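Local coordinates for glutathione S-transferase (Natrialba magadii ATCC 43099, PDB 6GZF), which probably catalyses glutathione-dependent reactions as a Xi-class glutathione transferase, a group that includes glutathionyl-hydroquinone reductases, at residues K77-I83 with F161-H167. Sequence-based numbering, arbitrary orientation.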
ATOM      1  N   LYS A  77     -28.154 -19.775   1.835  1.00 23.48           N
ATOM      2  CA  LYS A  77     -29.535 -20.181   1.609  1.00 27.53           C
ATOM      3  C   LYS A  77     -29.630 -21.613   1.096  1.00 31.31           C
ATOM      4  O   LYS A  77     -30.649 -22.279   1.275  1.00 28.07           O
ATOM      5  CB  LYS A  77     -30.210 -19.234   0.618  1.00 31.04           C
ATOM      6  CG  LYS A  77     -31.546 -18.708   1.087  1.00 34.74           C
ATOM      7  CD  LYS A  77     -31.392 -17.933   2.379  1.00 28.29           C
ATOM      8  CE  LYS A  77     -32.707 -17.314   2.797  1.00 19.00           C
ATOM      9  NZ  LYS A  77     -33.745 -18.334   3.105  1.00 22.73           N
ATOM     10  N   GLY A  78     -28.562 -22.083   0.459  1.00 35.18           N
ATOM     11  CA  GLY A  78     -28.580 -23.377  -0.193  1.00 25.38           C
ATOM     12  C   GLY A  78     -29.362 -23.277  -1.486  1.00 24.80           C
ATOM     13  O   GLY A  78     -30.314 -24.025  -1.711  1.00 33.64           O
ATOM     14  N   LEU A  79     -28.959 -22.337  -2.335  1.00 19.85           N
ATOM     15  CA  LEU A  79     -29.666 -22.070  -3.582  1.00 22.82           C
ATOM     16  C   LEU A  79     -28.819 -22.415  -4.803  1.00 25.04           C
ATOM     17  O   LEU A  79     -29.149 -22.022  -5.923  1.00 23.74           O
ATOM     18  CB  LEU A  79     -30.093 -20.602  -3.647  1.00 16.36           C
ATOM     19  CG  LEU A  79     -31.296 -20.202  -2.791  1.00 22.64           C
ATOM     20  CD1 LEU A  79     -31.500 -18.693  -2.815  1.00 13.26           C
ATOM     21  CD2 LEU A  79     -32.550 -20.922  -3.261  1.00 15.78           C
ATOM     22  N   GLU A  80     -27.731 -23.146  -4.582  1.00 26.35           N
ATOM     23  CA  GLU A  80     -26.836 -23.534  -5.669  1.00 24.81           C
ATOM     24  C   GLU A  80     -27.552 -24.429  -6.675  1.00 25.90           C
ATOM     25  O   GLU A  80     -27.447 -24.227  -7.885  1.00 28.27           O
ATOM     26  CB  GLU A  80     -25.595 -24.249  -5.127  1.00 25.19           C
ATOM     27  CG  GLU A  80     -24.898 -23.535  -3.980  1.00 28.35           C
ATOM     28  CD  GLU A  80     -25.413 -23.970  -2.621  1.00 37.54           C
ATOM     29  OE1 GLU A  80     -26.573 -24.427  -2.540  1.00 29.08           O
ATOM     30  OE2 GLU A  80     -24.655 -23.859  -1.634  1.00 38.65           O
ATOM     31  N   ASP A  81     -28.281 -25.418  -6.165  1.00 22.23           N
ATOM     32  CA  ASP A  81     -29.033 -26.334  -7.011  1.00 22.92           C
ATOM     33  C   ASP A  81     -30.129 -25.601  -7.776  1.00 29.61           C
ATOM     34  O   ASP A  81     -30.459 -25.959  -8.907  1.00 25.08           O
ATOM     35  CB  ASP A  81     -29.647 -27.459  -6.173  1.00 25.71           C
ATOM     36  CG  ASP A  81     -28.604 -28.404  -5.612  1.00 26.68           C
ATOM     37  OD1 ASP A  81     -27.540 -28.562  -6.246  1.00 24.21           O
ATOM     38  OD2 ASP A  81     -28.848 -28.990  -4.537  1.00 25.56           O
ATOM     39  N   ALA A  82     -30.685 -24.567  -7.153  1.00 30.07           N
ATOM     40  CA  ALA A  82     -31.781 -23.816  -7.748  1.00 21.10           C
ATOM     41  C   ALA A  82     -31.280 -22.749  -8.717  1.00 24.41           C
ATOM     42  O   ALA A  82     -31.860 -22.542  -9.782  1.00 21.45           O
ATOM     43  CB  ALA A  82     -32.635 -23.181  -6.662  1.00 19.25           C
ATOM     44  N   ILE A  83     -30.200 -22.072  -8.347  1.00 24.85           N
ATOM     45  CA  ILE A  83     -29.681 -20.986  -9.168  1.00 24.97           C
ATOM     46  C   ILE A  83     -28.259 -21.270  -9.642  1.00 26.76           C
ATOM     47  O   ILE A  83     -27.320 -21.310  -8.846  1.00 26.31           O
ATOM     48  CB  ILE A  83     -29.718 -19.650  -8.406  1.00 22.60           C
ATOM     49  CG1 ILE A  83     -31.136 -19.380  -7.897  1.00 17.93           C
ATOM     50  CG2 ILE A  83     -29.239 -18.515  -9.297  1.00 19.78           C
ATOM     51  CD1 ILE A  83     -31.242 -18.217  -6.941  1.00 21.01           C
ATOM     52  N   PHE A 161     -36.951 -16.967  -2.457  1.00 33.74           N
ATOM     53  CA  PHE A 161     -36.695 -18.326  -2.935  1.00 30.86           C
ATOM     54  C   PHE A 161     -36.811 -19.380  -1.834  1.00 31.72           C
ATOM     55  O   PHE A 161     -36.065 -20.360  -1.828  1.00 27.92           O
ATOM     56  CB  PHE A 161     -35.305 -18.412  -3.574  1.00 26.77           C
ATOM     57  CG  PHE A 161     -35.204 -17.734  -4.912  1.00 23.90           C
ATOM     58  CD1 PHE A 161     -34.882 -16.389  -5.001  1.00 16.72           C
ATOM     59  CD2 PHE A 161     -35.424 -18.443  -6.082  1.00 21.98           C
ATOM     60  CE1 PHE A 161     -34.784 -15.763  -6.231  1.00 17.59           C
ATOM     61  CE2 PHE A 161     -35.328 -17.823  -7.314  1.00 18.71           C
ATOM     62  CZ  PHE A 161     -35.008 -16.481  -7.388  1.00 16.78           C
ATOM     63  N   ASP A 162     -37.749 -19.184  -0.911  1.00 39.83           N
ATOM     64  CA  ASP A 162     -37.898 -20.080   0.235  1.00 35.60           C
ATOM     65  C   ASP A 162     -38.335 -21.491  -0.155  1.00 38.70           C
ATOM     66  O   ASP A 162     -38.077 -22.449   0.573  1.00 42.05           O
ATOM     67  CB  ASP A 162     -38.897 -19.498   1.239  1.00 34.09           C
ATOM     68  CG  ASP A 162     -38.252 -18.529   2.210  1.00 43.97           C
ATOM     69  OD1 ASP A 162     -37.050 -18.695   2.507  1.00 42.69           O
ATOM     70  OD2 ASP A 162     -38.946 -17.602   2.678  1.00 41.85           O
ATOM     71  N   GLU A 163     -38.998 -21.611  -1.299  1.00 37.99           N
ATOM     72  CA  GLU A 163     -39.525 -22.896  -1.744  1.00 33.92           C
ATOM     73  C   GLU A 163     -38.415 -23.832  -2.218  1.00 32.35           C
ATOM     74  O   GLU A 163     -38.571 -25.053  -2.207  1.00 34.46           O
ATOM     75  CB  GLU A 163     -40.553 -22.683  -2.860  1.00 37.48           C
ATOM     76  CG  GLU A 163     -41.252 -23.949  -3.334  1.00 37.71           C
ATOM     77  CD  GLU A 163     -42.449 -23.659  -4.217  1.00 50.09           C
ATOM     78  OE1 GLU A 163     -43.090 -22.604  -4.025  1.00 52.70           O
ATOM     79  OE2 GLU A 163     -42.748 -24.483  -5.106  1.00 56.70           O
ATOM     80  N   PHE A 164     -37.285 -23.257  -2.616  1.00 28.77           N
ATOM     81  CA  PHE A 164     -36.227 -24.032  -3.253  1.00 29.50           C
ATOM     82  C   PHE A 164     -34.916 -24.007  -2.472  1.00 25.72           C
ATOM     83  O   PHE A 164     -33.944 -24.658  -2.856  1.00 29.93           O
ATOM     84  CB  PHE A 164     -36.003 -23.521  -4.675  1.00 26.85           C
ATOM     85  CG  PHE A 164     -37.276 -23.312  -5.443  1.00 32.17           C
ATOM     86  CD1 PHE A 164     -37.923 -24.381  -6.038  1.00 24.64           C
ATOM     87  CD2 PHE A 164     -37.832 -22.048  -5.559  1.00 35.40           C
ATOM     88  CE1 PHE A 164     -39.097 -24.194  -6.742  1.00 31.75           C
ATOM     89  CE2 PHE A 164     -39.006 -21.855  -6.260  1.00 35.45           C
ATOM     90  CZ  PHE A 164     -39.639 -22.929  -6.853  1.00 33.06           C
ATOM     91  N   ALA A 165     -34.892 -23.256  -1.376  1.00 32.18           N
ATOM     92  CA  ALA A 165     -33.716 -23.203  -0.517  1.00 31.89           C
ATOM     93  C   ALA A 165     -33.586 -24.491   0.290  1.00 31.52           C
ATOM     94  O   ALA A 165     -34.588 -25.078   0.700  1.00 37.45           O
ATOM     95  CB  ALA A 165     -33.786 -21.997   0.406  1.00 33.14           C
ATOM     96  N   ASP A 166     -32.351 -24.928   0.518  1.00 26.13           N
ATOM     97  CA  ASP A 166     -32.106 -26.163   1.255  1.00 27.19           C
ATOM     98  C   ASP A 166     -31.940 -25.911   2.751  1.00 25.21           C
ATOM     99  O   ASP A 166     -32.086 -26.825   3.561  1.00 23.97           O
ATOM    100  CB  ASP A 166     -30.868 -26.878   0.710  1.00 28.08           C
ATOM    101  CG  ASP A 166     -31.057 -27.371  -0.711  1.00 30.48           C
ATOM    102  OD1 ASP A 166     -32.219 -27.495  -1.149  1.00 26.36           O
ATOM    103  OD2 ASP A 166     -30.041 -27.638  -1.386  1.00 37.62           O
ATOM    104  N   HIS A 167     -31.636 -24.669   3.112  1.00 26.96           N
ATOM    105  CA  HIS A 167     -31.409 -24.322   4.510  1.00 32.32           C
ATOM    106  C   HIS A 167     -32.461 -23.352   5.031  1.00 31.78           C
ATOM    107  O   HIS A 167     -32.852 -22.412   4.339  1.00 35.01           O
ATOM    108  CB  HIS A 167     -30.015 -23.720   4.691  1.00 23.70           C
ATOM    109  CG  HIS A 167     -28.910 -24.591   4.181  1.00 34.08           C
ATOM    110  ND1 HIS A 167     -28.111 -24.232   3.118  1.00 33.64           N
ATOM    111  CD2 HIS A 167     -28.473 -25.806   4.589  1.00 25.90           C
ATOM    112  CE1 HIS A 167     -27.227 -25.188   2.892  1.00 29.33           C
ATOM    113  NE2 HIS A 167     -27.425 -26.154   3.769  1.00 26.25           N
TER
HETATM  114  O   HOH W   1     -28.700 -25.892  -3.372  1.00 25.83           O
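The carbonyls of K77 and G78 dock onto the backbone of D166 and H167. H167 N donates to K77 O at 3.2 Å, from above the carbonyl plane, while D166 N is shared: its bond to G78 O (3.2 Å, 142° at the hydrogen) is straighter than its weak one to K77 O. G78 is the C-prime residue of a Schellman motif ending helix 65-77. Its positive phi suits glycine, and D166 and H167 lie close to its CA, the ring edge of H167 facing G78 N.

Charged side chains flank these bonds. K77, bent at chi2 (60°) and chi4 (64°), swings its amine back to V169 O, its main partner, and a long, weak salt bridge with D162 (NZ to OD1 3.4 Å). D81 and D166 bring their OD2 atoms to 3.6 Å. A water accepting from D81 N, within donating distance of E80 OE1 and D166 OD2, links the segments.

Apolar side chains complete the contact. The CG1 arm of I83 ends in one methyl, CD1, squarely over a face of the F161 ring, 4.1 Å from its centroid, a CH-pi contact. L79 CD2 meets F161 CB at 3.7 Å and packs on A165, while the small A82 lets its CB reach F164 CB at 3.9 Å.

The contact thus ties the turn between helix 65-77 and strand 84-87, in the thioredoxin-like domain, to the loop from helix 150-159 to helix 177-192.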